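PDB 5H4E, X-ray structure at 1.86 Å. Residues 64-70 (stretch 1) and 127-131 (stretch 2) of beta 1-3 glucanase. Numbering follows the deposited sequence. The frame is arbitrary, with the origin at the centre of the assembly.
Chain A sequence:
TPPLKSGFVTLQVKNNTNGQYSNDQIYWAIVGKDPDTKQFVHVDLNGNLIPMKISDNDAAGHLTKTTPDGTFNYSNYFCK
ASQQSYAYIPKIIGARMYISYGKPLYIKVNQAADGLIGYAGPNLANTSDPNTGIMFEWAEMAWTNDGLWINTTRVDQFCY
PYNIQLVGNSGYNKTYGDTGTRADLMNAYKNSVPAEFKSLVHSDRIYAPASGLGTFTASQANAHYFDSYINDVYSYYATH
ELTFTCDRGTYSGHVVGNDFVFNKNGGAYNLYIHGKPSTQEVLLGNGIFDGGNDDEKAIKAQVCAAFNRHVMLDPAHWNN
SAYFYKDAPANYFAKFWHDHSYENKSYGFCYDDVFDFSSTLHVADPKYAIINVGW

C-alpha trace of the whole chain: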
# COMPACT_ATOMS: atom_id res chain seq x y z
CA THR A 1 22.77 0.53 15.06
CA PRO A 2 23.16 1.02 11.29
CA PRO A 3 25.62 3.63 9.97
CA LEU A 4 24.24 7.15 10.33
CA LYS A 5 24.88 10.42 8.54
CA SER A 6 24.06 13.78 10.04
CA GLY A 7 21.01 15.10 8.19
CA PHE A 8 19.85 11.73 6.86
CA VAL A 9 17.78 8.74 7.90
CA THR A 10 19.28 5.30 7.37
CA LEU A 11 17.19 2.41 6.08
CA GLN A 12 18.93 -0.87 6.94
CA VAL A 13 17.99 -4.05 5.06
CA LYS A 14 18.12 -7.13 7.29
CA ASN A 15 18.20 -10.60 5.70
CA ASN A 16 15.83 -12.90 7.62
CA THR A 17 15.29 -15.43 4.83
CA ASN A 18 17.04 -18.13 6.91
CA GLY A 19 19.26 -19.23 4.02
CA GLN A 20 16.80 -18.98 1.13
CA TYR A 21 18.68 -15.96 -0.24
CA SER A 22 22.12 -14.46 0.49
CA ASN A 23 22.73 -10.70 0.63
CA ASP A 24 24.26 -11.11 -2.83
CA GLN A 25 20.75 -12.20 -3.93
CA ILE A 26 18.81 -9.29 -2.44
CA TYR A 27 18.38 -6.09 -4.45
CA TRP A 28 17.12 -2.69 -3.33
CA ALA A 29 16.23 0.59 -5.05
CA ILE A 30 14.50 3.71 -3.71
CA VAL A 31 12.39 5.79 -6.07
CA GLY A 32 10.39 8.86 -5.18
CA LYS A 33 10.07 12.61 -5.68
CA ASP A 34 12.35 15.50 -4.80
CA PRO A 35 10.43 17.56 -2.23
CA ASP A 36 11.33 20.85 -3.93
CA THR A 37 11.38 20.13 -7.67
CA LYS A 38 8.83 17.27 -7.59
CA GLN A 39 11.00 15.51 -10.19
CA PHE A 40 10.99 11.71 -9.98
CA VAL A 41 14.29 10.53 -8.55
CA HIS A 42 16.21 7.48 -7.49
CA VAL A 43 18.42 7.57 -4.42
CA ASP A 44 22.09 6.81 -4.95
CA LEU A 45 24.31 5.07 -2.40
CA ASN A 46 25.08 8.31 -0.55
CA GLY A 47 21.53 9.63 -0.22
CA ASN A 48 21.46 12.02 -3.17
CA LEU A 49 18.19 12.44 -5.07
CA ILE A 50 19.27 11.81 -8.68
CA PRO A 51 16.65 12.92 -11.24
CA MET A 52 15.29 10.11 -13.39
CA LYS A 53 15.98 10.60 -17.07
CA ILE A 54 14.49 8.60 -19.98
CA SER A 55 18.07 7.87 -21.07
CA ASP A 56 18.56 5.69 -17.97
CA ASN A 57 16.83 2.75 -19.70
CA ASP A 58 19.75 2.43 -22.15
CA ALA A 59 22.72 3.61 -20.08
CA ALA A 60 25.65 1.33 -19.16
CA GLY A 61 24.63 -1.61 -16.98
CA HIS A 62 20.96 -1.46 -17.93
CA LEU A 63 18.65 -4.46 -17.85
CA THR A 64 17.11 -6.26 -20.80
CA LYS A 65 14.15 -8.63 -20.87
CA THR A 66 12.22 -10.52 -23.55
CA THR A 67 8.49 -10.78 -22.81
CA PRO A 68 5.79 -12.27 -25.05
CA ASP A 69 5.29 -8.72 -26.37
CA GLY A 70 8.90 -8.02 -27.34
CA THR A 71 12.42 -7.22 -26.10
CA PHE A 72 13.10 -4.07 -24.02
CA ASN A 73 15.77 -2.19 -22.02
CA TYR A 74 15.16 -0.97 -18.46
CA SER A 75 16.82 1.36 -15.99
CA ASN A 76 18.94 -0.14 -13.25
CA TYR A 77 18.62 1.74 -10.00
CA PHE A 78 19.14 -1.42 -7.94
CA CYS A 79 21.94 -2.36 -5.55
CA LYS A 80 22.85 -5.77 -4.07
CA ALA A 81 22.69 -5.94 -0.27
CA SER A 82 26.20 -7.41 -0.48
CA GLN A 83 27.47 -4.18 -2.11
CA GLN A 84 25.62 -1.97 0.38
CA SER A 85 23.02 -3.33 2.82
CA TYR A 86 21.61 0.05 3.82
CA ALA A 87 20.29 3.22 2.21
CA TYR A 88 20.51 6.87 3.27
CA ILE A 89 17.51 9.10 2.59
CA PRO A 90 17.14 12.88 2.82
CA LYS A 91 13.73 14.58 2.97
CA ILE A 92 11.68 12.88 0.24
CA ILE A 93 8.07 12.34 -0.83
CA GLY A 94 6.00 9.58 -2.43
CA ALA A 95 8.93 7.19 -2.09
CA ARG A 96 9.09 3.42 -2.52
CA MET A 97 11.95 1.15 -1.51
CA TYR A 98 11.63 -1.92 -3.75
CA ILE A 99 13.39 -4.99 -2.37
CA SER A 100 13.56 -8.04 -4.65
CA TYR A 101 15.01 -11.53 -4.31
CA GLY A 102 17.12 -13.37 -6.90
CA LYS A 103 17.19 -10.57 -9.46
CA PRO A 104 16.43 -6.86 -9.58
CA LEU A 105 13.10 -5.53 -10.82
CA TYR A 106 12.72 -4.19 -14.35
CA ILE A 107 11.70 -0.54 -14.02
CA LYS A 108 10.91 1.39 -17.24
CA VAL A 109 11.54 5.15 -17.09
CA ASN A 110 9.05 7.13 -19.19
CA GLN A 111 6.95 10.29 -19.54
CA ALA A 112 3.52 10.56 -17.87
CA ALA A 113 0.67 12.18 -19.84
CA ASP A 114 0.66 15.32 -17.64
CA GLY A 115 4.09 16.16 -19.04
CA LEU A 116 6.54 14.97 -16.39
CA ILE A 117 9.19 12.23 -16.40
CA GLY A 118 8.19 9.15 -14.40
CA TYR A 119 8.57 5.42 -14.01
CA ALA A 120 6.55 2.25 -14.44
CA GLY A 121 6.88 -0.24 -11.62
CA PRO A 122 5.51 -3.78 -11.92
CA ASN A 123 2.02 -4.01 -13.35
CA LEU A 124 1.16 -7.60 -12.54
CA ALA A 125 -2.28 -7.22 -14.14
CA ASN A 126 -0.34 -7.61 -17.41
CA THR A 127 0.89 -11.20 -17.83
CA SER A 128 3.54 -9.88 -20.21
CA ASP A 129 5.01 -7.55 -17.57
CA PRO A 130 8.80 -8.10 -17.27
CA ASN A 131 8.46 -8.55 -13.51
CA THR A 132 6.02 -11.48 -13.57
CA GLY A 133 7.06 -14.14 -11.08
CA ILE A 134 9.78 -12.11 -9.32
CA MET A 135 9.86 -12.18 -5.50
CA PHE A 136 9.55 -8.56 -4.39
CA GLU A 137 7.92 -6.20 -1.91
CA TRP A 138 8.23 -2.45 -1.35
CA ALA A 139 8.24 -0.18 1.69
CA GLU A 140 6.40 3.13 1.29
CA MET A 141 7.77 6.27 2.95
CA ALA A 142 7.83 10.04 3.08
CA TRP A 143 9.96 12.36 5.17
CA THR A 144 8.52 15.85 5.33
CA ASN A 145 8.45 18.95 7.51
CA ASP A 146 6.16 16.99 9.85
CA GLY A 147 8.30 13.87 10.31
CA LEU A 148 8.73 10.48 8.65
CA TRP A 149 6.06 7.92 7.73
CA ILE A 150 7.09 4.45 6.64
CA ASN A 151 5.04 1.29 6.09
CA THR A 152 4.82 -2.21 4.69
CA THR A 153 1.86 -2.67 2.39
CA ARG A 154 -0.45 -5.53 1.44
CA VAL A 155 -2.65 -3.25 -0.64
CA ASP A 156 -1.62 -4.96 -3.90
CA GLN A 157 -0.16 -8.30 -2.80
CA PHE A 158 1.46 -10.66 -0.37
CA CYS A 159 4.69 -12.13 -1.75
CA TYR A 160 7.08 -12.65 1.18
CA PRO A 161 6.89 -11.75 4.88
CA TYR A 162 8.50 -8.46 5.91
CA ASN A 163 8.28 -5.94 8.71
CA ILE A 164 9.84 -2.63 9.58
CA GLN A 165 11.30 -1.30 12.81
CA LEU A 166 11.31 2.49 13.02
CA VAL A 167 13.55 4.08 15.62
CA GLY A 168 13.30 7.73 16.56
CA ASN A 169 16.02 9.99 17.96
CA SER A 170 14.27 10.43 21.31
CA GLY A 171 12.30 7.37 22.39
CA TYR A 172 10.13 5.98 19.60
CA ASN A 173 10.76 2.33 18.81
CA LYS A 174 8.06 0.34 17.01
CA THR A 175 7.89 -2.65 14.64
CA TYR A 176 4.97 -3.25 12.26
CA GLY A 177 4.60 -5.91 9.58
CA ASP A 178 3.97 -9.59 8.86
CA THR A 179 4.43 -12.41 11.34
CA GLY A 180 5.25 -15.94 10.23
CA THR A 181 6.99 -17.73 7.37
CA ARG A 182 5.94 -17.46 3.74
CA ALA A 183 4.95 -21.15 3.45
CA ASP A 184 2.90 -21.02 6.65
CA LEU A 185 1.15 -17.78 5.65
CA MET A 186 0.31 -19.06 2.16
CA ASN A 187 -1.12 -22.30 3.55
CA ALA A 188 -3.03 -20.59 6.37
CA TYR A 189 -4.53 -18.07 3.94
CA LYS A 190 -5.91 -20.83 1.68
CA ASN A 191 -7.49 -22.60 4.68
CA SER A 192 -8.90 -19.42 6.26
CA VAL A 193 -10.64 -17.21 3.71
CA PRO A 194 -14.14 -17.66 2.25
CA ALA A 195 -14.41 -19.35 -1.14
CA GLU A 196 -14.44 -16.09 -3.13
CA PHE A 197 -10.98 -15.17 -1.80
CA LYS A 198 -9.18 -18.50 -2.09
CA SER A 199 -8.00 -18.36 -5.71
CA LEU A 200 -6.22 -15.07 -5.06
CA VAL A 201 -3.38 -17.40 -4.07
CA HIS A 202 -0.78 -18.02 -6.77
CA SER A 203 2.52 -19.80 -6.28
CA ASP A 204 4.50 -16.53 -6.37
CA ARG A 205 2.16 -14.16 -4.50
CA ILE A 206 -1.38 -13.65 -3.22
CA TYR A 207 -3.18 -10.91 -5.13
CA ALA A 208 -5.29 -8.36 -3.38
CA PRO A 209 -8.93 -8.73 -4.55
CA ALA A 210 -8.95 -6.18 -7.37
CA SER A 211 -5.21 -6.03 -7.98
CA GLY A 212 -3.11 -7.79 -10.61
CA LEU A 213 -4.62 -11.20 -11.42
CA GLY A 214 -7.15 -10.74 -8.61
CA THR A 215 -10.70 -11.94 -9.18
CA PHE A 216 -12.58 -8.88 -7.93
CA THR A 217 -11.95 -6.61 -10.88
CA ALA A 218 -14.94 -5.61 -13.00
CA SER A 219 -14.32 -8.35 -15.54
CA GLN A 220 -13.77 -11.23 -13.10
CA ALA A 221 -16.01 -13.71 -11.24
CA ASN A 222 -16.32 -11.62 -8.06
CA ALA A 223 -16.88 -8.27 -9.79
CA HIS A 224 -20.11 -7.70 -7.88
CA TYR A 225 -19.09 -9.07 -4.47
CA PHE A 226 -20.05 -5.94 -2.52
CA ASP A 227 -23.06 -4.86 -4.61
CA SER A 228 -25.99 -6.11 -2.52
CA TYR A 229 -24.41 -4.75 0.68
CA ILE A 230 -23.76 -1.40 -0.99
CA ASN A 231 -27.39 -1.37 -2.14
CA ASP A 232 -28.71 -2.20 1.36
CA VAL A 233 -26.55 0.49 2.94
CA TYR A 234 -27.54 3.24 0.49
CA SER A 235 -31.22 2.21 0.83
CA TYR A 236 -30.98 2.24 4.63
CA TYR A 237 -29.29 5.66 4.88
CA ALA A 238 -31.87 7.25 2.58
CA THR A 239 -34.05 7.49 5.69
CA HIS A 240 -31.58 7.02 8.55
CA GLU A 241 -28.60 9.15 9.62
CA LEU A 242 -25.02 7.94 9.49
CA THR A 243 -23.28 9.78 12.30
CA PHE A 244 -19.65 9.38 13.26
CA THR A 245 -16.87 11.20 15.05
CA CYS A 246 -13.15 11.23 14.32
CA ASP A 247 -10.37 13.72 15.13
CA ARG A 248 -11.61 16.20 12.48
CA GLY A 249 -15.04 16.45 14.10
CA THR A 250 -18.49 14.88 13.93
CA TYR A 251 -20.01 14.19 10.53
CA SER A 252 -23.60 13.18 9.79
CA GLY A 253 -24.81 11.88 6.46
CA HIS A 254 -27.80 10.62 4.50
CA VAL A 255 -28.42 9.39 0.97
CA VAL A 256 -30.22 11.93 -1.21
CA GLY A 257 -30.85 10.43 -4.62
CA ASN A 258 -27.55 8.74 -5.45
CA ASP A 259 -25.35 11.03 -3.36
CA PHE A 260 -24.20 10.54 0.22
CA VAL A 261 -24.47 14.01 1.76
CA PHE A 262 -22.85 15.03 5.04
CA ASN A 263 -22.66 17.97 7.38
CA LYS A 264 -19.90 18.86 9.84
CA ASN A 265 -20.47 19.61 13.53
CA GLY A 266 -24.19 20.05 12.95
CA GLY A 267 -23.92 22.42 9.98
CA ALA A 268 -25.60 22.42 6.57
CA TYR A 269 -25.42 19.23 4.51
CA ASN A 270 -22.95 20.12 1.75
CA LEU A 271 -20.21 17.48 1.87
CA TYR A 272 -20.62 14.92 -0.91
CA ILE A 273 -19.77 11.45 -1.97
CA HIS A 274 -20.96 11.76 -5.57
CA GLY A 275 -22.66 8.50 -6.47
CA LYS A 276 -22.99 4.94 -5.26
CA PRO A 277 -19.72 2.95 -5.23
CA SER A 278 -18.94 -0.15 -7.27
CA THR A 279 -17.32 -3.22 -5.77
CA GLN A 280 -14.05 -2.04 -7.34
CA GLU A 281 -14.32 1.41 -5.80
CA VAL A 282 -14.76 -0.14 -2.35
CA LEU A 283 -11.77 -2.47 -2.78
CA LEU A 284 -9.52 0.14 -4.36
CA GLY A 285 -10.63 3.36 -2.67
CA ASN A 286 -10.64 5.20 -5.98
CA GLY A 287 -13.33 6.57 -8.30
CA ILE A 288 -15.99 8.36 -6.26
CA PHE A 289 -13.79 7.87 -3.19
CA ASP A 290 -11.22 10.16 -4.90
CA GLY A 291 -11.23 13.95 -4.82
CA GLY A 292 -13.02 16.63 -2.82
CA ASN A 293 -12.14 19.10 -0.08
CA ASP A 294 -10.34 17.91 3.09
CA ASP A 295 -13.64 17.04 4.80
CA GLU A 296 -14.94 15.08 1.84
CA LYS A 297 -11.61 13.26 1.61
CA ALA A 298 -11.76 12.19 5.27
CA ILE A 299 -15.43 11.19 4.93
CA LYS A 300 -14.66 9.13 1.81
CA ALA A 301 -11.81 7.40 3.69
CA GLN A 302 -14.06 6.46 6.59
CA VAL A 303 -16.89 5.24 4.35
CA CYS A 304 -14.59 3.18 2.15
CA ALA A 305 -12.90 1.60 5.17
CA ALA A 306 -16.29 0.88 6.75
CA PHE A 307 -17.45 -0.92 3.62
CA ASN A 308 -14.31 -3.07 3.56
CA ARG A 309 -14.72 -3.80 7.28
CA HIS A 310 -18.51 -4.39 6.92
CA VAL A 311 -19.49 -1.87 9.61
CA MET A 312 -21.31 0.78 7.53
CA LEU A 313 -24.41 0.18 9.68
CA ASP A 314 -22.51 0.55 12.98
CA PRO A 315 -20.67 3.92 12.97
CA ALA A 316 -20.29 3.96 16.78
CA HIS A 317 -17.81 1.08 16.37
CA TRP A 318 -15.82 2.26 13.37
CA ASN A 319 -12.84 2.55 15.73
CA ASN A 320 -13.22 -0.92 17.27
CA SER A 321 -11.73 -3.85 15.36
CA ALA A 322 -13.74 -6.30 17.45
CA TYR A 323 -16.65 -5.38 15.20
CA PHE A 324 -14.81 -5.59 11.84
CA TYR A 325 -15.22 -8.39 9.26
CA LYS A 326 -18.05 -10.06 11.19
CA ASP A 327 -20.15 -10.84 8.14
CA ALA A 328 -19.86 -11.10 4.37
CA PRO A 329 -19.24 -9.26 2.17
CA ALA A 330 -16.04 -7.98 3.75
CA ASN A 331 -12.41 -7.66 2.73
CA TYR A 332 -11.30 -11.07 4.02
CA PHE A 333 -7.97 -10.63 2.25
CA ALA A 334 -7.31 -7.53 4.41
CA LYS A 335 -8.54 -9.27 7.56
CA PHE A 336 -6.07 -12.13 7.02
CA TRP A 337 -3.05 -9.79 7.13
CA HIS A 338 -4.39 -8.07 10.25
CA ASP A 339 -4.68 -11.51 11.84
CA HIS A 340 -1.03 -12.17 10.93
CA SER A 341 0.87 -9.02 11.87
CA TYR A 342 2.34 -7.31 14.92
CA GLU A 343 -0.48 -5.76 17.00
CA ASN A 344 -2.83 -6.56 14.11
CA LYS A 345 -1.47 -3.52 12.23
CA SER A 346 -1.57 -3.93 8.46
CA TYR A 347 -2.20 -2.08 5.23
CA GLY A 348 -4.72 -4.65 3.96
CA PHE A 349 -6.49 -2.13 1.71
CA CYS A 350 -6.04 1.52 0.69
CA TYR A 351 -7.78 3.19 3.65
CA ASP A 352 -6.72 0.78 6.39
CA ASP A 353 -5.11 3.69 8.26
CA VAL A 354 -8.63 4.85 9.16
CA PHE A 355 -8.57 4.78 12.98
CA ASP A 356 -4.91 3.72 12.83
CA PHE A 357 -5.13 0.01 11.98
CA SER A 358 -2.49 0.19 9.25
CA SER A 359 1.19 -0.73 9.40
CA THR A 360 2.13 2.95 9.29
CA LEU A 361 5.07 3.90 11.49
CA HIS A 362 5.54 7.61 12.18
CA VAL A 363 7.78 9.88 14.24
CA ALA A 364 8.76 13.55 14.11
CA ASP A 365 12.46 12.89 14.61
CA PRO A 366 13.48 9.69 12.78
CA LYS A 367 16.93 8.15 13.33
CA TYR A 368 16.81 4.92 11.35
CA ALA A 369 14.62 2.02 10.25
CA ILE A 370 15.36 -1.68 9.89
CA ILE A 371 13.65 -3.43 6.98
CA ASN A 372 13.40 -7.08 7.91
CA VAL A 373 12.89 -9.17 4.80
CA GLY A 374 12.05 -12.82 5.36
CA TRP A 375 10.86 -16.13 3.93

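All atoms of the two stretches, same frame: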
# COMPACT_ATOMS: atom_id res chain seq x y z
N THR A 64 17.86 -5.92 -19.60
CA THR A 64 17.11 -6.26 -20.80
C THR A 64 16.27 -7.49 -20.53
O THR A 64 16.70 -8.41 -19.84
CB THR A 64 18.04 -6.49 -21.99
OG1 THR A 64 18.94 -5.38 -22.11
CG2 THR A 64 17.25 -6.63 -23.28
N LYS A 65 15.05 -7.50 -21.07
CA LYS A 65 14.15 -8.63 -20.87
C LYS A 65 13.29 -8.87 -22.10
O LYS A 65 12.79 -7.93 -22.72
CB LYS A 65 13.26 -8.38 -19.64
CG LYS A 65 12.18 -9.42 -19.40
CD LYS A 65 12.73 -10.72 -18.84
CE LYS A 65 11.59 -11.68 -18.48
NZ LYS A 65 12.08 -13.10 -18.29
N THR A 66 13.15 -10.14 -22.48
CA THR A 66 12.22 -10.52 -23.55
C THR A 66 10.92 -11.06 -22.98
O THR A 66 10.92 -12.08 -22.29
CB THR A 66 12.83 -11.57 -24.48
OG1 THR A 66 14.04 -11.06 -25.06
CG2 THR A 66 11.83 -11.96 -25.57
N THR A 67 9.82 -10.36 -23.26
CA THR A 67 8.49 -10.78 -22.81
C THR A 67 7.73 -11.31 -24.03
O THR A 67 8.25 -11.25 -25.15
CB THR A 67 7.73 -9.61 -22.14
OG1 THR A 67 7.31 -8.67 -23.13
CG2 THR A 67 8.61 -8.91 -21.14
N PRO A 68 6.52 -11.85 -23.83
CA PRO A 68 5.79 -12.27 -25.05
C PRO A 68 5.51 -11.11 -26.03
O PRO A 68 5.20 -11.35 -27.19
CB PRO A 68 4.48 -12.85 -24.49
CG PRO A 68 4.87 -13.38 -23.14
CD PRO A 68 5.89 -12.39 -22.61
N ASP A 69 5.64 -9.87 -25.56
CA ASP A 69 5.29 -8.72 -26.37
C ASP A 69 6.49 -8.05 -27.03
O ASP A 69 6.33 -7.10 -27.80
CB ASP A 69 4.52 -7.69 -25.54
CG ASP A 69 3.12 -8.16 -25.18
OD1 ASP A 69 2.60 -9.07 -25.88
OD2 ASP A 69 2.54 -7.61 -24.23
N GLY A 70 7.69 -8.56 -26.75
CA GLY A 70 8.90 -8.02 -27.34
C GLY A 70 10.12 -8.02 -26.42
O GLY A 70 10.08 -8.60 -25.34
N THR A 127 0.11 -9.96 -17.93
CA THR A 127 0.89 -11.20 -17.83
C THR A 127 2.20 -11.09 -18.60
O THR A 127 3.12 -11.88 -18.37
CB THR A 127 0.11 -12.46 -18.32
OG1 THR A 127 -0.55 -12.17 -19.55
CG2 THR A 127 -0.93 -12.89 -17.28
N SER A 128 2.29 -10.12 -19.50
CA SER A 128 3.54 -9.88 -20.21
C SER A 128 4.44 -8.82 -19.56
O SER A 128 5.43 -8.38 -20.15
CB SER A 128 3.24 -9.50 -21.66
OG SER A 128 2.57 -10.58 -22.29
N ASP A 129 4.11 -8.42 -18.33
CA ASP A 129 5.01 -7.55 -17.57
C ASP A 129 6.35 -8.26 -17.33
O ASP A 129 6.38 -9.45 -17.05
CB ASP A 129 4.37 -7.16 -16.24
CG ASP A 129 5.10 -6.02 -15.54
OD1 ASP A 129 6.10 -6.29 -14.84
OD2 ASP A 129 4.69 -4.85 -15.69
N PRO A 130 7.46 -7.52 -17.44
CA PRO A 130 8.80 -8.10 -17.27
C PRO A 130 9.07 -8.62 -15.87
O PRO A 130 10.01 -9.40 -15.66
CB PRO A 130 9.73 -6.92 -17.58
CG PRO A 130 8.91 -5.71 -17.31
CD PRO A 130 7.53 -6.08 -17.74
N ASN A 131 8.25 -8.20 -14.91
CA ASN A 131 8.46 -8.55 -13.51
C ASN A 131 7.61 -9.72 -13.03
O ASN A 131 7.64 -10.07 -11.85
CB ASN A 131 8.19 -7.34 -12.63
CG ASN A 131 9.12 -6.18 -12.95
OD1 ASN A 131 10.28 -6.18 -12.56
ND2 ASN A 131 8.60 -5.19 -13.66

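Although polar residues dominate both stretches, no hydrogen bond or salt bridge joins them; the contact, 255 Å² of buried surface summed over both sides, rests on van der Waals packing alone. Some of the polar groups are instead engaged within their own stretch, others elsewhere in the structure.

The backbones approach most closely at T67 and S128, whose CA atoms lie 5.7 Å apart. T67 is the buried centre of stretch 1, at the end of its strand, and its CA-to-CB bond points toward stretch 2. CB of T67 sits 3.3 Å from the carbonyl O of S128, while CG2 of T67 lies 4.0 Å from CA of P130, so the methyl group rests on the backbone and ring of the proline. P130 also receives the aliphatic part of K65: CG of K65 is 3.9 Å from CB of P130. K65 and T67, two residues apart on the extended strand, thus present their side chains to the same proline, whereas the intervening T66 points away.

Beyond the strand, a type I turn from T67 to G70 brings P68 and D69 against S128, which has the largest covered area in the contact. CB of P68 lies 3.7 Å from OG of S128, and OD2 of D69 approaches CB of S128 to 3.3 Å, a carboxylate-to-carbon contact.

The turn is closed by paired backbone hydrogen bonds, from N of T67 to O of G70 (2.7 Å) and from N of G70 to O of T67 (3.2 Å). N of D69 additionally donates to OG1 of T67 (3.2 Å), engaging the threonine hydroxyl within its own turn while the methyl packs against P130. In stretch 2, N of N131 donates to OD1 of D129 (2.9 Å), and ND2 of N131 donates to OD1 of D129 as well (3.0 Å), bracing the backbone around P130 from within.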